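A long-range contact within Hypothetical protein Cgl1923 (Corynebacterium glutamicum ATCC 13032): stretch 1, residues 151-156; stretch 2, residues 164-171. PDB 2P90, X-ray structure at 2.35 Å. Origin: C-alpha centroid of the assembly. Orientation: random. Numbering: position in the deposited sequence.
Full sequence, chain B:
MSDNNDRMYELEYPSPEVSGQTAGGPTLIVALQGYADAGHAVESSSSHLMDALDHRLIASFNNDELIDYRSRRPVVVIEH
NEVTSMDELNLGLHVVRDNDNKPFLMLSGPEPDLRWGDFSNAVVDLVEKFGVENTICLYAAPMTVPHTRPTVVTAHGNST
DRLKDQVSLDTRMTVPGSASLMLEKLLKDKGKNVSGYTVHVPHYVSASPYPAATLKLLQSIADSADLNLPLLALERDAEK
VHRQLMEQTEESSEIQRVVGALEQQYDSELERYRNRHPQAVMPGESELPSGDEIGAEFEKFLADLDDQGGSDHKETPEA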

# COMPACT_ATOMS: atom_id res chain seq x y z
N THR B 151 22.00 -5.02 25.62
CA THR B 151 20.86 -5.30 24.73
C THR B 151 20.18 -6.65 25.02
O THR B 151 20.80 -7.71 24.97
N VAL B 152 18.89 -6.58 25.32
CA VAL B 152 18.13 -7.77 25.64
C VAL B 152 17.43 -8.37 24.40
O VAL B 152 17.06 -7.66 23.46
N VAL B 153 17.29 -9.70 24.42
CA VAL B 153 16.53 -10.45 23.45
C VAL B 153 15.48 -11.31 24.18
O VAL B 153 15.79 -12.04 25.12
N THR B 154 14.23 -11.19 23.75
CA THR B 154 13.18 -12.07 24.27
C THR B 154 12.78 -13.10 23.21
O THR B 154 13.00 -12.88 22.03
N ALA B 155 12.22 -14.23 23.63
CA ALA B 155 11.89 -15.31 22.71
C ALA B 155 10.47 -15.82 22.89
O ALA B 155 9.89 -15.73 24.01
N HIS B 156 9.88 -16.27 21.77
CA HIS B 156 8.63 -17.01 21.76
C HIS B 156 8.72 -18.17 20.79
O HIS B 156 9.56 -18.17 19.90
N LYS B 164 19.92 -19.58 26.00
CA LYS B 164 20.31 -19.44 27.40
C LYS B 164 20.02 -18.05 27.97
O LYS B 164 19.33 -17.90 28.97
N ASP B 165 20.54 -17.02 27.32
CA ASP B 165 20.31 -15.66 27.77
C ASP B 165 19.17 -14.98 27.01
O ASP B 165 19.28 -14.68 25.81
N GLN B 166 18.08 -14.72 27.73
CA GLN B 166 16.87 -14.17 27.15
C GLN B 166 15.94 -13.76 28.28
O GLN B 166 15.30 -14.61 28.91
N VAL B 167 15.90 -12.46 28.54
CA VAL B 167 15.16 -11.86 29.65
C VAL B 167 13.65 -11.78 29.33
O VAL B 167 12.98 -10.77 29.61
N SER B 168 13.13 -12.88 28.78
CA SER B 168 11.79 -12.95 28.16
C SER B 168 10.62 -13.24 29.11
O SER B 168 9.83 -14.16 28.87
N LEU B 169 10.53 -12.46 30.19
CA LEU B 169 9.43 -12.56 31.14
C LEU B 169 8.20 -11.95 30.45
O LEU B 169 8.06 -10.71 30.36
N ASP B 170 7.33 -12.83 29.96
CA ASP B 170 6.26 -12.42 29.08
C ASP B 170 4.86 -12.73 29.62
O ASP B 170 4.69 -13.50 30.58
N THR B 171 3.86 -12.09 28.99
CA THR B 171 2.44 -12.26 29.26
C THR B 171 1.68 -12.29 27.92
O THR B 171 2.25 -12.67 26.88

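This is a small contact, 325 Å² summed over both sides, between a stretch that is mostly strand and one with no regular secondary structure; the touching parts, 152-155 and 165-170, run 66° apart. With no clear direct hydrogen bond between the stretches, several of the closest approaches set small side chains against backbone atoms. Ala155, Thr154 and Gln166 carry the most covered surface.

Thr154 sits at the point of nearest backbone approach, its CA 4.2 Å from the CA of Ser168. Its CA-to-CB bond runs sideways, and the p rotamer (chi1 52°) places the methyl against the second stretch: CG2 lies 3.3 Å from Ser168 CA and 3.7 Å from Val167 O, while its distance to Asp170 OD1 is a loose 4.5 Å. The hydroxyl, OG1, is hydrogen-bonded elsewhere in the structure, so the methyl can serve as the packing group without leaving the polar branch unsatisfied. Ser168 points toward the strand, and the two CB atoms, Thr154 CB and Ser168 CB, are 3.5 Å apart, a spacing that leaves little room between them.

Ala155 is buried and offers only a methyl, yet it has the largest covered area of the contact. Its CB meets Gln166 OE1 at 3.5 Å, and its backbone N lies 3.5 Å from Ser168 CB. Gln166 reaches this position with chi1 at 136° and chi2 at -128°, both between wells. This conformation is accompanied by a local hydrogen bond, Ser168 OG donating to Gln166 OE1 at 2.8 Å, which ties the amide oxygen to its own stretch beside the alanine methyl. Ser168 N also donates to Gln166 O at 2.8 Å, so these two residues are linked through both backbone and side chain. Further back along the glutamine, CG lies 4.2 Å from Thr154 CA.

Val153 takes part through its backbone. Its O receives a CA-H...O contact from Gln166 CA at 3.1 Å, with an angle of 131° at the hydrogen. Water 1 bridges the stretches, accepting from Val153 N at 3.0 Å and, weakly, from Val167 N at 3.4 Å.

At Val152 the packing is apolar. Val152 and Val167, both t rotamers with sideways CA-to-CB bonds, meet with Val152 CG1 3.8 Å from Val167 CB. Leu169, by contrast, points away and takes no part. The rule to read here is economical: small groups meet the backbone closely, a serine hydrogen-bonds to the glutamine of its own stretch, and one water, weakly on the Val167 side, links backbone amides across the gap.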

# COMPACT_ATOMS: atom_id res chain seq x y z
CB THR B 151 21.24 -5.17 23.23
OG1 THR B 151 21.63 -3.82 22.96
CG2 THR B 151 20.05 -5.49 22.34
CB VAL B 152 17.11 -7.44 26.72
CG1 VAL B 152 16.03 -8.52 26.80
CG2 VAL B 152 17.83 -7.25 28.06
CB VAL B 153 17.45 -11.35 22.58
CG1 VAL B 153 16.66 -12.47 21.87
CG2 VAL B 153 18.15 -10.52 21.55
CB THR B 154 11.96 -11.28 24.79
OG1 THR B 154 11.53 -10.38 23.79
CG2 THR B 154 12.32 -10.47 26.01
CB ALA B 155 12.92 -16.45 22.80
CB HIS B 156 7.42 -16.11 21.48
CG HIS B 156 7.47 -15.39 20.17
ND1 HIS B 156 7.23 -16.01 18.96
CD2 HIS B 156 7.71 -14.09 19.88
CE1 HIS B 156 7.35 -15.13 17.99
NE2 HIS B 156 7.65 -13.95 18.52
CB LYS B 164 21.80 -19.79 27.53
CG LYS B 164 22.31 -20.12 28.93
CD LYS B 164 22.14 -21.61 29.28
CE LYS B 164 23.08 -22.05 30.42
NZ LYS B 164 22.93 -21.20 31.64
CB ASP B 165 21.58 -14.82 27.69
CG ASP B 165 21.38 -13.40 28.17
OD1 ASP B 165 20.68 -13.21 29.20
OD2 ASP B 165 21.90 -12.48 27.52
CB GLN B 166 16.22 -15.21 26.23
CG GLN B 166 14.71 -15.35 26.37
CD GLN B 166 14.27 -16.80 26.58
OE1 GLN B 166 13.18 -17.18 26.17
NE2 GLN B 166 15.12 -17.61 27.23
CB VAL B 167 15.83 -10.48 30.06
CG1 VAL B 167 14.90 -9.59 30.89
CG2 VAL B 167 17.16 -10.72 30.84
CB SER B 168 11.79 -13.98 27.05
OG SER B 168 11.82 -15.27 27.61
CB LEU B 169 9.78 -11.83 32.46
CG LEU B 169 9.19 -12.21 33.84
CD1 LEU B 169 9.05 -13.73 34.07
CD2 LEU B 169 10.01 -11.56 34.98
CB ASP B 170 6.47 -13.05 27.68
CG ASP B 170 7.16 -12.09 26.66
OD1 ASP B 170 8.04 -11.27 27.03
OD2 ASP B 170 6.82 -12.20 25.45
CB THR B 171 1.90 -11.12 30.14
OG1 THR B 171 2.11 -9.86 29.49
CG2 THR B 171 2.59 -11.12 31.53
O HOH W 1 18.44 -10.90 26.93